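Local coordinates for protein cysteine desulfurase (Elizabethkingia anophelis NUHP1, PDB 5VPR) that probably catalyses the removal of sulfur from L-cysteine, yielding L-alanine and passing the sulfur to a carrier, with pyridoxal 5'-phosphate as cofactor, at residues R321-I326 and G340-N345; L362-R367 and I399-E404. All coordinates share one frame; numbering follows the deposited sequence.

From the N-terminal side, contact 1 comes first: helix 305-324 is followed by a loop carrying strand 330-331, and the chain returns as strand 341-345, closing a loop of 13 residues. After helix 352-361, contact 2 opens at strand 364-365 and closes a longer loop of 31 residues on helix 396-413. The two are in series and neither nests in the other. Their centres lie about 11 Å apart, and they meet at Thr403, whose OG1 packs 3.7 Å from Lys322 CB. Helices 305-324 and 396-413 are thereby tied to each other, the first also to strand 341-345 and the second to strand 364-365.

Contact 1. Residues R321-I326 and G340-N345; sequences RKLLEI and GVVSFN
Leu323 packs against Val342 and Phe344 in a small, buried, wholly apolar helix-on-strand contact, where helix 305-324 lies against strand 341-345. One methyl does the touching: Leu323 CD1 stands 3.9 Å from Val342 CG1 and 3.7 Å from Phe344 CD2. The leucine side chain crosses that of Phe344 at about a right angle, and its methyl meets the neighbouring ring atom Phe344 CE2 almost as closely, at 3.8 Å. Because side chains alternate along a strand, Val342 and Phe344 turn to the helix, whereas Ser343 points away and hydrogen-bonds through OG to the carbonyl of Ala182. Strand 341-345 is the middle one of a three-stranded antiparallel sheet, between 330-331 and 386-389, in the small C-terminal domain expected of a class-V, fold-type I enzyme. The aliphatic residues suit a sheet face roofed by helices: Val342 also meets Leu316 and Ala319 of helix 305-324, while Leu323 reaches Thr403 of helix 396-413. For Phe344, CG sits between the backbone N and the carbonyl carbon (chi1 60°), a setting that puts the CD2-CE2 side of the ring against Leu323 CD1. Close by, Ile326 N bonds to Leu323 O at 3.0 Å.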
ATOM      1  N   ARG A 321     -12.383  17.603   9.588  1.00 68.40           N
ATOM      2  CA  ARG A 321     -13.284  18.627  10.108  1.00 71.20           C
ATOM      3  C   ARG A 321     -12.825  19.118  11.476  1.00 73.27           C
ATOM      4  O   ARG A 321     -12.715  20.327  11.719  1.00 63.91           O
ATOM      5  CB  ARG A 321     -14.708  18.074  10.183  1.00 73.66           C
ATOM      6  CG  ARG A 321     -15.774  19.043   9.761  1.00 89.23           C
ATOM      7  CD  ARG A 321     -17.139  18.377   9.713  1.00 96.33           C
ATOM      8  NE  ARG A 321     -17.675  18.115  11.045  1.00 96.75           N
ATOM      9  CZ  ARG A 321     -18.009  16.912  11.498  1.00 87.90           C
ATOM     10  NH1 ARG A 321     -17.871  15.846  10.719  1.00 90.89           N
ATOM     11  NH2 ARG A 321     -18.492  16.781  12.731  1.00 82.25           N
ATOM     12  N   LYS A 322     -12.547  18.189  12.392  1.00 63.36           N
ATOM     13  CA  LYS A 322     -12.182  18.613  13.738  1.00 64.36           C
ATOM     14  C   LYS A 322     -10.823  19.306  13.748  1.00 62.27           C
ATOM     15  O   LYS A 322     -10.615  20.255  14.510  1.00 65.74           O
ATOM     16  CB  LYS A 322     -12.200  17.414  14.684  1.00 63.66           C
ATOM     17  CG  LYS A 322     -13.598  16.904  14.988  1.00 64.22           C
ATOM     18  CD  LYS A 322     -14.468  18.028  15.546  1.00 71.65           C
ATOM     19  CE  LYS A 322     -15.639  17.488  16.362  1.00 81.23           C
ATOM     20  NZ  LYS A 322     -16.485  18.574  16.963  1.00 88.32           N
ATOM     21  N   LEU A 323      -9.891  18.863  12.896  1.00 62.72           N
ATOM     22  CA  LEU A 323      -8.564  19.469  12.901  1.00 61.49           C
ATOM     23  C   LEU A 323      -8.610  20.892  12.367  1.00 71.61           C
ATOM     24  O   LEU A 323      -7.916  21.778  12.881  1.00 66.22           O
ATOM     25  CB  LEU A 323      -7.590  18.628  12.086  1.00 59.76           C
ATOM     26  CG  LEU A 323      -7.143  17.300  12.704  1.00 59.95           C
ATOM     27  CD1 LEU A 323      -6.235  16.567  11.738  1.00 59.67           C
ATOM     28  CD2 LEU A 323      -6.457  17.513  14.044  1.00 60.69           C
ATOM     29  N   LEU A 324      -9.428  21.132  11.343  1.00 72.99           N
ATOM     30  CA  LEU A 324      -9.529  22.455  10.749  1.00 75.27           C
ATOM     31  C   LEU A 324     -10.184  23.469  11.674  1.00 78.79           C
ATOM     32  O   LEU A 324     -10.113  24.669  11.393  1.00 82.32           O
ATOM     33  CB  LEU A 324     -10.290  22.369   9.425  1.00 76.09           C
ATOM     34  CG  LEU A 324      -9.397  21.874   8.289  1.00 75.23           C
ATOM     35  CD1 LEU A 324     -10.190  21.562   7.024  1.00 74.20           C
ATOM     36  CD2 LEU A 324      -8.309  22.899   8.007  1.00 69.75           C
ATOM     37  N   GLU A 325     -10.810  23.025  12.764  1.00 74.95           N
ATOM     38  CA  GLU A 325     -11.299  23.964  13.764  1.00 78.74           C
ATOM     39  C   GLU A 325     -10.169  24.553  14.596  1.00 77.19           C
ATOM     40  O   GLU A 325     -10.337  25.635  15.164  1.00 76.71           O
ATOM     41  CB  GLU A 325     -12.328  23.288  14.668  1.00 76.52           C
ATOM     42  CG  GLU A 325     -13.513  22.746  13.895  1.00 83.15           C
ATOM     43  CD  GLU A 325     -14.608  22.208  14.787  1.00 83.38           C
ATOM     44  OE1 GLU A 325     -14.392  22.109  16.012  1.00 80.50           O
ATOM     45  OE2 GLU A 325     -15.691  21.881  14.254  1.00 85.91           O
ATOM     46  N   ILE A 326      -9.024  23.879  14.679  1.00 78.42           N
ATOM     47  CA  ILE A 326      -7.869  24.457  15.352  1.00 77.31           C
ATOM     48  C   ILE A 326      -7.361  25.639  14.536  1.00 78.49           C
ATOM     49  O   ILE A 326      -7.102  25.515  13.331  1.00 73.33           O
ATOM     50  CB  ILE A 326      -6.778  23.394  15.550  1.00 70.85           C
ATOM     51  CG1 ILE A 326      -7.310  22.251  16.408  1.00 64.70           C
ATOM     52  CG2 ILE A 326      -5.539  24.004  16.184  1.00 67.96           C
ATOM     53  CD1 ILE A 326      -6.413  21.044  16.426  1.00 59.39           C
ATOM     54  N   GLY A 340      -7.519   7.576   3.610  1.00 53.49           N
ATOM     55  CA  GLY A 340      -7.043   7.238   4.939  1.00 70.74           C
ATOM     56  C   GLY A 340      -5.938   8.087   5.529  1.00 62.21           C
ATOM     57  O   GLY A 340      -5.322   7.661   6.504  1.00 62.03           O
ATOM     58  N   VAL A 341      -5.668   9.276   4.992  1.00 54.43           N
ATOM     59  CA  VAL A 341      -4.526  10.077   5.436  1.00 48.97           C
ATOM     60  C   VAL A 341      -4.963  11.533   5.587  1.00 49.84           C
ATOM     61  O   VAL A 341      -5.449  12.133   4.622  1.00 49.86           O
ATOM     62  CB  VAL A 341      -3.344   9.991   4.453  1.00 45.12           C
ATOM     63  CG1 VAL A 341      -2.217  10.897   4.913  1.00 47.18           C
ATOM     64  CG2 VAL A 341      -2.840   8.543   4.286  1.00 42.06           C
ATOM     65  N   VAL A 342      -4.766  12.109   6.780  1.00 45.91           N
ATOM     66  CA  VAL A 342      -4.827  13.558   6.999  1.00 45.31           C
ATOM     67  C   VAL A 342      -3.418  14.049   7.307  1.00 55.44           C
ATOM     68  O   VAL A 342      -2.843  13.695   8.350  1.00 45.20           O
ATOM     69  CB  VAL A 342      -5.753  13.958   8.162  1.00 56.81           C
ATOM     70  CG1 VAL A 342      -6.131  15.437   8.047  1.00 53.70           C
ATOM     71  CG2 VAL A 342      -6.963  13.082   8.258  1.00 63.16           C
ATOM     72  N   SER A 343      -2.883  14.895   6.436  1.00 59.34           N
ATOM     73  CA  SER A 343      -1.606  15.553   6.666  1.00 64.72           C
ATOM     74  C   SER A 343      -1.854  17.014   6.997  1.00 62.26           C
ATOM     75  O   SER A 343      -2.713  17.657   6.390  1.00 70.85           O
ATOM     76  CB  SER A 343      -0.689  15.437   5.449  1.00 65.18           C
ATOM     77  OG  SER A 343      -0.172  14.131   5.361  1.00 71.22           O
ATOM     78  N   PHE A 344      -1.116  17.529   7.978  1.00 59.19           N
ATOM     79  CA  PHE A 344      -1.347  18.889   8.442  1.00 55.38           C
ATOM     80  C   PHE A 344      -0.076  19.462   9.051  1.00 65.18           C
ATOM     81  O   PHE A 344       0.882  18.741   9.357  1.00 63.17           O
ATOM     82  CB  PHE A 344      -2.510  18.960   9.445  1.00 52.13           C
ATOM     83  CG  PHE A 344      -2.307  18.138  10.698  1.00 53.33           C
ATOM     84  CD1 PHE A 344      -1.797  18.715  11.852  1.00 56.11           C
ATOM     85  CD2 PHE A 344      -2.649  16.787  10.724  1.00 56.41           C
ATOM     86  CE1 PHE A 344      -1.614  17.960  13.013  1.00 52.72           C
ATOM     87  CE2 PHE A 344      -2.470  16.031  11.871  1.00 57.20           C
ATOM     88  CZ  PHE A 344      -1.954  16.624  13.022  1.00 57.68           C
ATOM     89  N   ASN A 345      -0.082  20.782   9.203  1.00 70.30           N
ATOM     90  CA  ASN A 345       0.976  21.512   9.882  1.00 67.70           C
ATOM     91  C   ASN A 345       0.323  22.596  10.720  1.00 71.99           C
ATOM     92  O   ASN A 345      -0.731  23.119  10.354  1.00 72.55           O
ATOM     93  CB  ASN A 345       1.968  22.132   8.889  1.00 70.76           C
TER

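Contact 2. Residues L362-R367 and I399-E404; sequences LGIAVR and IDILTE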
ATOM      1  N   LEU A 362       1.401  11.604  24.791  1.00 47.50           N
ATOM      2  CA  LEU A 362      -0.015  11.389  25.055  1.00 46.90           C
ATOM      3  C   LEU A 362      -0.505  10.032  24.557  1.00 52.59           C
ATOM      4  O   LEU A 362      -1.714   9.776  24.567  1.00 45.68           O
ATOM      5  CB  LEU A 362      -0.843  12.504  24.420  1.00 47.77           C
ATOM      6  CG  LEU A 362      -0.489  13.891  24.936  1.00 56.21           C
ATOM      7  CD1 LEU A 362      -1.196  14.964  24.128  1.00 56.88           C
ATOM      8  CD2 LEU A 362      -0.855  13.982  26.411  1.00 51.99           C
ATOM      9  N   GLY A 363       0.400   9.164  24.113  1.00 46.08           N
ATOM     10  CA  GLY A 363       0.009   7.873  23.578  1.00 48.90           C
ATOM     11  C   GLY A 363      -0.310   7.840  22.095  1.00 49.94           C
ATOM     12  O   GLY A 363      -0.584   6.755  21.567  1.00 45.38           O
ATOM     13  N   ILE A 364      -0.261   8.975  21.402  1.00 46.22           N
ATOM     14  CA  ILE A 364      -0.716   9.069  20.016  1.00 43.12           C
ATOM     15  C   ILE A 364       0.467   8.860  19.076  1.00 42.62           C
ATOM     16  O   ILE A 364       1.453   9.600  19.137  1.00 44.64           O
ATOM     17  CB  ILE A 364      -1.383  10.426  19.751  1.00 43.86           C
ATOM     18  CG1 ILE A 364      -2.561  10.641  20.701  1.00 43.21           C
ATOM     19  CG2 ILE A 364      -1.825  10.539  18.278  1.00 48.21           C
ATOM     20  CD1 ILE A 364      -2.948  12.106  20.828  1.00 48.07           C
ATOM     21  N   ALA A 365       0.355   7.882  18.170  1.00 42.81           N
ATOM     22  CA  ALA A 365       1.400   7.596  17.190  1.00 41.53           C
ATOM     23  C   ALA A 365       1.000   8.149  15.826  1.00 41.25           C
ATOM     24  O   ALA A 365       0.023   7.687  15.229  1.00 39.28           O
ATOM     25  CB  ALA A 365       1.666   6.089  17.092  1.00 38.19           C
ATOM     26  N   VAL A 366       1.765   9.127  15.334  1.00 36.19           N
ATOM     27  CA  VAL A 366       1.598   9.702  14.002  1.00 39.61           C
ATOM     28  C   VAL A 366       2.985   9.799  13.385  1.00 44.50           C
ATOM     29  O   VAL A 366       3.995   9.580  14.054  1.00 43.28           O
ATOM     30  CB  VAL A 366       0.923  11.094  14.015  1.00 42.18           C
ATOM     31  CG1 VAL A 366      -0.537  11.000  14.491  1.00 41.19           C
ATOM     32  CG2 VAL A 366       1.732  12.066  14.877  1.00 41.41           C
ATOM     33  N   ARG A 367       3.026  10.145  12.100  1.00 39.76           N
ATOM     34  CA  ARG A 367       4.284  10.303  11.377  1.00 44.87           C
ATOM     35  C   ARG A 367       4.680  11.777  11.343  1.00 42.98           C
ATOM     36  O   ARG A 367       3.873  12.634  10.964  1.00 43.57           O
ATOM     37  CB  ARG A 367       4.186   9.741   9.948  1.00 43.15           C
ATOM     38  N   ILE A 399      -9.977   9.988  17.302  1.00 47.45           N
ATOM     39  CA  ILE A 399      -9.739  11.251  16.608  1.00 52.64           C
ATOM     40  C   ILE A 399      -9.895  12.435  17.563  1.00 51.49           C
ATOM     41  O   ILE A 399      -9.136  13.407  17.491  1.00 55.07           O
ATOM     42  CB  ILE A 399     -10.667  11.369  15.386  1.00 48.68           C
ATOM     43  CG1 ILE A 399     -10.241  10.337  14.322  1.00 47.55           C
ATOM     44  CG2 ILE A 399     -10.634  12.772  14.850  1.00 49.97           C
ATOM     45  CD1 ILE A 399     -11.213  10.191  13.159  1.00 49.28           C
ATOM     46  N   ASP A 400     -10.867  12.371  18.477  1.00 57.23           N
ATOM     47  CA  ASP A 400     -10.997  13.433  19.475  1.00 58.19           C
ATOM     48  C   ASP A 400      -9.758  13.511  20.356  1.00 58.24           C
ATOM     49  O   ASP A 400      -9.307  14.606  20.710  1.00 54.46           O
ATOM     50  CB  ASP A 400     -12.242  13.217  20.331  1.00 61.73           C
ATOM     51  CG  ASP A 400     -13.520  13.296  19.526  1.00 68.74           C
ATOM     52  OD1 ASP A 400     -13.529  13.959  18.463  1.00 70.90           O
ATOM     53  OD2 ASP A 400     -14.517  12.686  19.959  1.00 65.35           O
ATOM     54  N   ILE A 401      -9.185  12.355  20.706  1.00 56.29           N
ATOM     55  CA  ILE A 401      -7.950  12.341  21.486  1.00 56.14           C
ATOM     56  C   ILE A 401      -6.825  12.996  20.700  1.00 52.87           C
ATOM     57  O   ILE A 401      -6.014  13.751  21.254  1.00 55.89           O
ATOM     58  CB  ILE A 401      -7.602  10.896  21.894  1.00 58.47           C
ATOM     59  CG1 ILE A 401      -8.628  10.372  22.901  1.00 58.56           C
ATOM     60  CG2 ILE A 401      -6.189  10.807  22.461  1.00 55.64           C
ATOM     61  CD1 ILE A 401      -8.389   8.943  23.301  1.00 63.07           C
ATOM     62  N   LEU A 402      -6.769  12.731  19.392  1.00 50.93           N
ATOM     63  CA  LEU A 402      -5.785  13.369  18.523  1.00 46.99           C
ATOM     64  C   LEU A 402      -5.983  14.878  18.490  1.00 49.07           C
ATOM     65  O   LEU A 402      -5.031  15.649  18.652  1.00 52.92           O
ATOM     66  CB  LEU A 402      -5.896  12.790  17.105  1.00 48.69           C
ATOM     67  CG  LEU A 402      -5.145  13.557  16.024  1.00 47.67           C
ATOM     68  CD1 LEU A 402      -3.655  13.406  16.251  1.00 49.53           C
ATOM     69  CD2 LEU A 402      -5.521  13.077  14.635  1.00 44.15           C
ATOM     70  N   THR A 403      -7.221  15.317  18.269  1.00 50.81           N
ATOM     71  CA  THR A 403      -7.487  16.744  18.135  1.00 61.33           C
ATOM     72  C   THR A 403      -7.180  17.496  19.427  1.00 61.47           C
ATOM     73  O   THR A 403      -6.556  18.563  19.395  1.00 58.60           O
ATOM     74  CB  THR A 403      -8.937  16.962  17.700  1.00 58.54           C
ATOM     75  OG1 THR A 403      -9.147  16.321  16.429  1.00 59.69           O
ATOM     76  CG2 THR A 403      -9.225  18.439  17.559  1.00 68.56           C
ATOM     77  N   GLU A 404      -7.605  16.960  20.575  1.00 61.57           N
ATOM     78  CA  GLU A 404      -7.259  17.606  21.840  1.00 60.42           C
ATOM     79  C   GLU A 404      -5.757  17.580  22.073  1.00 59.17           C
ATOM     80  O   GLU A 404      -5.200  18.528  22.642  1.00 56.98           O
ATOM     81  CB  GLU A 404      -7.989  16.939  23.009  1.00 60.73           C
ATOM     82  CG  GLU A 404      -9.497  17.098  22.942  1.00 77.45           C
ATOM     83  CD  GLU A 404      -9.922  18.560  22.811  1.00 84.19           C
ATOM     84  OE1 GLU A 404      -9.712  19.328  23.779  1.00 88.71           O
ATOM     85  OE2 GLU A 404     -10.450  18.941  21.737  1.00 80.22           O
TER
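Ile364 and Val366, just past the end of helix 352-361, lean on Ile401 and Leu402 of helix 396-413. The earlier helix ends in a Schellman motif with Gly363 as its C-prime residue. Leu362, the first residue to leave helical angles, turns its side chain toward helix 396-413 without closing on it. The C-prime position calls for a positive phi (88°), and at these angles a CB on Gly363 would collide with Leu362 O, so glycine suits it. Its backbone also pairs with Val32, beginning the link to strand 29-33. Ile364 then carries most of the contact, using both branches. Its long branch puts CD1 over the helix backbone, 3.5 Å from Ile401 O and 3.9 Å from Leu402 CA, while the same CD1 meets Ile401 CG2 at 3.9 Å. The short branch, CG2, goes to Leu402 CD1 at 4.0 Å, and a beta-branched residue fits here because it can address two helix positions at once. Leu402 sets CG anti to its backbone N (chi1 168°), which brings its end nearer the strand. The backbone of Ala365 pairs with Val32 and Leu34. Val366 returns to the helix more loosely, with CG1 4.3 Å from Leu402 CD1, and also packs on Val386 and Ala388 of strand 386-389. Within the helix, Ile399 O takes two donors from one residue: Thr403 N at 2.8 Å and Thr403 OG1 at 3.1 Å, the hydroxyl lying 40° out of the carbonyl plane.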